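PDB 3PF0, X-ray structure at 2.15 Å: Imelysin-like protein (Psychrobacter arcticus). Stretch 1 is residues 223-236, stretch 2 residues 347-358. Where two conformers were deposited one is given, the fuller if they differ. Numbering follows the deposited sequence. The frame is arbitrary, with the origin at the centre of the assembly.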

# COMPACT_ATOMS: atom_id res chain seq x y z
N SER A 223 8.31 14.24 23.81
CA SER A 223 7.70 14.63 22.53
C SER A 223 6.71 13.59 22.02
O SER A 223 6.86 12.40 22.30
CB SER A 223 8.77 14.87 21.47
OG SER A 223 9.39 13.67 21.03
N ASP A 224 5.73 14.06 21.22
CA ASP A 224 4.71 13.22 20.58
C ASP A 224 5.10 12.93 19.11
O ASP A 224 4.22 12.75 18.26
CB ASP A 224 3.31 13.88 20.68
CG ASP A 224 3.19 15.32 20.19
OD1 ASP A 224 4.16 15.83 19.57
OD2 ASP A 224 2.13 15.94 20.42
N GLN A 225 6.43 12.88 18.84
CA GLN A 225 7.04 12.64 17.52
C GLN A 225 6.49 11.37 16.84
O GLN A 225 6.17 11.41 15.65
CB GLN A 225 8.57 12.53 17.65
CG GLN A 225 9.32 12.54 16.31
CD GLN A 225 10.74 12.04 16.43
OE1 GLN A 225 11.62 12.69 17.01
NE2 GLN A 225 11.00 10.87 15.86
N GLY A 226 6.39 10.29 17.60
CA GLY A 226 5.91 9.00 17.12
C GLY A 226 4.45 8.99 16.72
O GLY A 226 4.12 8.59 15.60
N LEU A 227 3.57 9.45 17.64
CA LEU A 227 2.13 9.52 17.42
C LEU A 227 1.81 10.47 16.26
O LEU A 227 0.96 10.15 15.43
CB LEU A 227 1.44 9.98 18.72
CG LEU A 227 -0.06 9.68 18.83
CD1 LEU A 227 -0.30 8.24 19.29
CD2 LEU A 227 -0.72 10.65 19.80
N ASN A 228 2.54 11.61 16.17
CA ASN A 228 2.34 12.59 15.10
C ASN A 228 2.69 11.99 13.73
O ASN A 228 1.90 12.15 12.79
CB ASN A 228 3.15 13.87 15.35
CG ASN A 228 2.69 15.03 14.50
OD1 ASN A 228 1.62 15.60 14.72
ND2 ASN A 228 3.47 15.38 13.49
N GLN A 229 3.84 11.29 13.62
CA GLN A 229 4.30 10.68 12.38
C GLN A 229 3.37 9.56 11.93
O GLN A 229 3.08 9.47 10.74
CB GLN A 229 5.74 10.15 12.51
CG GLN A 229 6.40 9.91 11.14
CD GLN A 229 7.90 9.92 11.13
OE1 GLN A 229 8.57 9.47 12.07
NE2 GLN A 229 8.46 10.36 10.02
N TRP A 230 2.92 8.72 12.87
CA TRP A 230 2.03 7.58 12.62
C TRP A 230 0.68 8.04 12.01
O TRP A 230 0.29 7.51 10.97
CB TRP A 230 1.82 6.77 13.91
CG TRP A 230 0.67 5.79 13.88
CD1 TRP A 230 -0.44 5.82 14.67
CD2 TRP A 230 0.52 4.65 13.02
NE1 TRP A 230 -1.26 4.76 14.38
CE2 TRP A 230 -0.70 4.02 13.37
CE3 TRP A 230 1.28 4.11 11.97
CZ2 TRP A 230 -1.17 2.87 12.72
CZ3 TRP A 230 0.82 2.98 11.32
CH2 TRP A 230 -0.39 2.36 11.70
N PHE A 231 -0.01 9.00 12.64
CA PHE A 231 -1.31 9.44 12.15
C PHE A 231 -1.20 10.31 10.90
O PHE A 231 -2.14 10.31 10.09
CB PHE A 231 -2.11 10.16 13.24
CG PHE A 231 -2.70 9.18 14.23
CD1 PHE A 231 -3.84 8.46 13.91
CD2 PHE A 231 -2.08 8.94 15.45
CE1 PHE A 231 -4.37 7.53 14.81
CE2 PHE A 231 -2.61 8.00 16.34
CZ PHE A 231 -3.75 7.30 16.01
N ASN A 232 -0.07 11.00 10.70
CA ASN A 232 0.12 11.76 9.47
C ASN A 232 0.38 10.79 8.32
O ASN A 232 0.00 11.06 7.18
CB ASN A 232 1.23 12.79 9.60
CG ASN A 232 0.70 14.10 10.10
OD1 ASN A 232 0.14 14.89 9.33
ND2 ASN A 232 0.77 14.32 11.41
N SER A 233 0.98 9.62 8.63
CA SER A 233 1.22 8.55 7.68
C SER A 233 -0.12 7.96 7.23
O SER A 233 -0.30 7.72 6.04
CB SER A 233 2.10 7.47 8.31
OG SER A 233 2.48 6.50 7.35
N LEU A 234 -1.05 7.76 8.19
CA LEU A 234 -2.39 7.24 7.91
C LEU A 234 -3.18 8.25 7.10
O LEU A 234 -3.88 7.85 6.16
CB LEU A 234 -3.15 6.86 9.19
CG LEU A 234 -2.61 5.68 10.01
CD1 LEU A 234 -3.45 5.47 11.25
CD2 LEU A 234 -2.53 4.39 9.18
N LEU A 235 -3.02 9.55 7.41
CA LEU A 235 -3.69 10.64 6.68
C LEU A 235 -3.16 10.67 5.23
O LEU A 235 -3.97 10.83 4.31
CB LEU A 235 -3.48 11.99 7.39
CG LEU A 235 -3.89 13.29 6.66
CD1 LEU A 235 -5.39 13.34 6.34
CD2 LEU A 235 -3.47 14.50 7.47
N SER A 236 -1.82 10.49 5.05
CA SER A 236 -1.16 10.47 3.74
C SER A 236 -1.68 9.32 2.89
O SER A 236 -1.78 9.47 1.68
CB SER A 236 0.35 10.35 3.91
OG SER A 236 1.03 10.37 2.67
N GLN A 347 -11.11 16.35 13.20
CA GLN A 347 -11.66 15.72 14.40
C GLN A 347 -10.65 14.78 15.07
O GLN A 347 -10.44 14.89 16.27
CB GLN A 347 -12.96 14.96 14.09
CG GLN A 347 -14.19 15.86 13.98
CD GLN A 347 -15.49 15.09 13.80
OE1 GLN A 347 -15.65 13.95 14.27
NE2 GLN A 347 -16.46 15.71 13.15
N LEU A 348 -10.02 13.87 14.31
CA LEU A 348 -9.08 12.91 14.89
C LEU A 348 -7.76 13.53 15.40
O LEU A 348 -7.41 13.31 16.57
CB LEU A 348 -8.77 11.75 13.91
CG LEU A 348 -7.88 10.61 14.44
CD1 LEU A 348 -8.58 9.79 15.52
CD2 LEU A 348 -7.40 9.72 13.32
N ILE A 349 -7.01 14.25 14.54
CA ILE A 349 -5.72 14.85 14.88
C ILE A 349 -5.85 15.89 16.04
O ILE A 349 -5.07 15.76 16.99
CB ILE A 349 -5.02 15.43 13.60
CG1 ILE A 349 -4.35 14.28 12.80
CG2 ILE A 349 -4.01 16.53 13.93
CD1 ILE A 349 -3.86 14.60 11.37
N PRO A 350 -6.82 16.85 16.07
CA PRO A 350 -6.88 17.78 17.23
C PRO A 350 -7.30 17.11 18.55
O PRO A 350 -6.88 17.59 19.61
CB PRO A 350 -7.91 18.82 16.80
CG PRO A 350 -8.74 18.15 15.79
CD PRO A 350 -7.84 17.21 15.06
N THR A 351 -8.10 16.02 18.50
CA THR A 351 -8.53 15.27 19.69
C THR A 351 -7.32 14.58 20.30
O THR A 351 -7.17 14.57 21.51
CB THR A 351 -9.66 14.28 19.33
OG1 THR A 351 -10.80 15.02 18.90
CG2 THR A 351 -10.05 13.39 20.50
N LEU A 352 -6.42 14.04 19.45
CA LEU A 352 -5.19 13.38 19.89
C LEU A 352 -4.10 14.40 20.29
O LEU A 352 -3.03 14.00 20.76
CB LEU A 352 -4.67 12.42 18.80
CG LEU A 352 -5.51 11.17 18.52
CD1 LEU A 352 -5.17 10.57 17.16
CD2 LEU A 352 -5.35 10.12 19.61
N GLY A 353 -4.38 15.70 20.11
CA GLY A 353 -3.48 16.79 20.43
C GLY A 353 -2.23 16.89 19.59
O GLY A 353 -1.24 17.49 20.02
N ILE A 354 -2.26 16.30 18.37
CA ILE A 354 -1.14 16.28 17.42
C ILE A 354 -1.39 17.31 16.30
O ILE A 354 -2.31 18.12 16.43
CB ILE A 354 -0.81 14.85 16.90
CG1 ILE A 354 -2.07 14.10 16.41
CG2 ILE A 354 -0.02 14.06 17.95
CD1 ILE A 354 -1.80 12.90 15.60
N ARG A 355 -0.55 17.32 15.23
CA ARG A 355 -0.65 18.33 14.17
C ARG A 355 -0.84 17.75 12.77
O ARG A 355 -0.34 16.67 12.46
CB ARG A 355 0.61 19.22 14.16
CG ARG A 355 0.82 20.01 15.46
CD ARG A 355 2.28 20.12 15.87
NE ARG A 355 2.94 18.82 16.00
CZ ARG A 355 2.92 18.06 17.09
NH1 ARG A 355 2.26 18.46 18.17
NH2 ARG A 355 3.55 16.89 17.10
N VAL A 356 -1.55 18.52 11.91
CA VAL A 356 -1.77 18.20 10.50
C VAL A 356 -0.48 18.61 9.79
O VAL A 356 -0.17 19.80 9.72
CB VAL A 356 -3.04 18.89 9.91
CG1 VAL A 356 -3.19 18.60 8.41
CG2 VAL A 356 -4.31 18.48 10.65
N GLY A 357 0.29 17.62 9.35
CA GLY A 357 1.56 17.84 8.67
C GLY A 357 2.77 17.50 9.52
O GLY A 357 2.85 17.89 10.69
N PHE A 358 3.72 16.74 8.93
CA PHE A 358 4.96 16.33 9.58
C PHE A 358 6.16 17.00 8.92
O PHE A 358 7.00 17.57 9.60
CB PHE A 358 5.11 14.79 9.56
CG PHE A 358 6.18 14.26 10.48
CD1 PHE A 358 5.91 14.02 11.82
CD2 PHE A 358 7.47 14.01 10.01
CE1 PHE A 358 6.91 13.56 12.69
CE2 PHE A 358 8.46 13.54 10.87
CZ PHE A 358 8.18 13.31 12.20

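The contact packs one side of a helix, residues 225-236, against the end of a second helix and the extended segment that leaves it. No two touching residues are closer than 114 apart in sequence, and the contact buries 794 Å² over both sides. CA-to-CB bonds of Leu 227, Asn 228, Phe 231, Asn 232 and Leu 235 point toward the other stretch, the three-and-four spacing expected of a single helical face, while that of Trp 230 points away.

Much of the fit is apolar. Ile 354, the first residue beyond Gly 353, projects toward the helix and fills the hollow between Leu 227, Asn 228 and Phe 231. Three distances define the fit: Ile 354 CD1 lies 3.6 Å from Phe 231 CB, Ile 354 CG2 lies 3.9 Å from Leu 227 CD2, and Ile 354 CB comes within 3.3 Å of Asn 228 OD1. The Phe 231 ring is in turn a bump received by the second stretch. Leu 352 CD1 sits over one ring face, 3.7 Å from the Phe 231 ring centroid and only 9° off the normal, a well-centred CH-pi contact. Leu 348 CD2 approaches Phe 231 CD1 at 3.8 Å from an oblique direction. One turn further along, Leu 235 CD2 touches both Ile 349 CD1 at 3.9 Å and Val 356 CG1 at 4.2 Å; the CA-to-CB bond of Ile 349 points sideways, but its end comes nearer.

The turn that delivers Ile 354 is a Schellman motif. Gly 353 has a phi of 67°, a value that favours glycine, and Ile 354 N reaches back to Ile 349 O at 3.2 Å.

Beyond the turn, two asparagines one helical step of four apart hold the extended backbone. Asn 228 OD1 accepts from Arg 355 N at 2.8 Å and 166°. Asn 232 bonds to the backbone of the residues flanking Val 356: Asn 232 ND2 donates to Arg 355 O at 2.8 Å and 178°, and Asn 232 OD1 accepts from Gly 357 N at 2.7 Å and 153°. Asn 232 ND2 also donates to Asn 228 O at 2.8 Å, so the amide is braced against its own helix while it binds the other stretch.

The Arg 355 side chain folds back over this junction. Arg 355 NH2 meets Asp 224 OD1 at 2.8 Å in a salt bridge, near the guanidinium plane, and a weak hydrogen bond joins Arg 355 NH1 to Asp 224 OD2 at 3.4 Å. Asn 228 OD1 lies over one guanidinium face; its 3.3 Å approach to Arg 355 NH2 has too poor an angle for a hydrogen bond.

Phe 358 has the largest covered area, 117 Å², yet is exposed and poorly ordered, so its details deserve caution. As modelled, Gln 229 CG lies 4.0 Å from the Phe 358 ring centroid, 10° off the normal, while Asn 228 ND2 meets the ring edge, 3.3 Å from Phe 358 CD1.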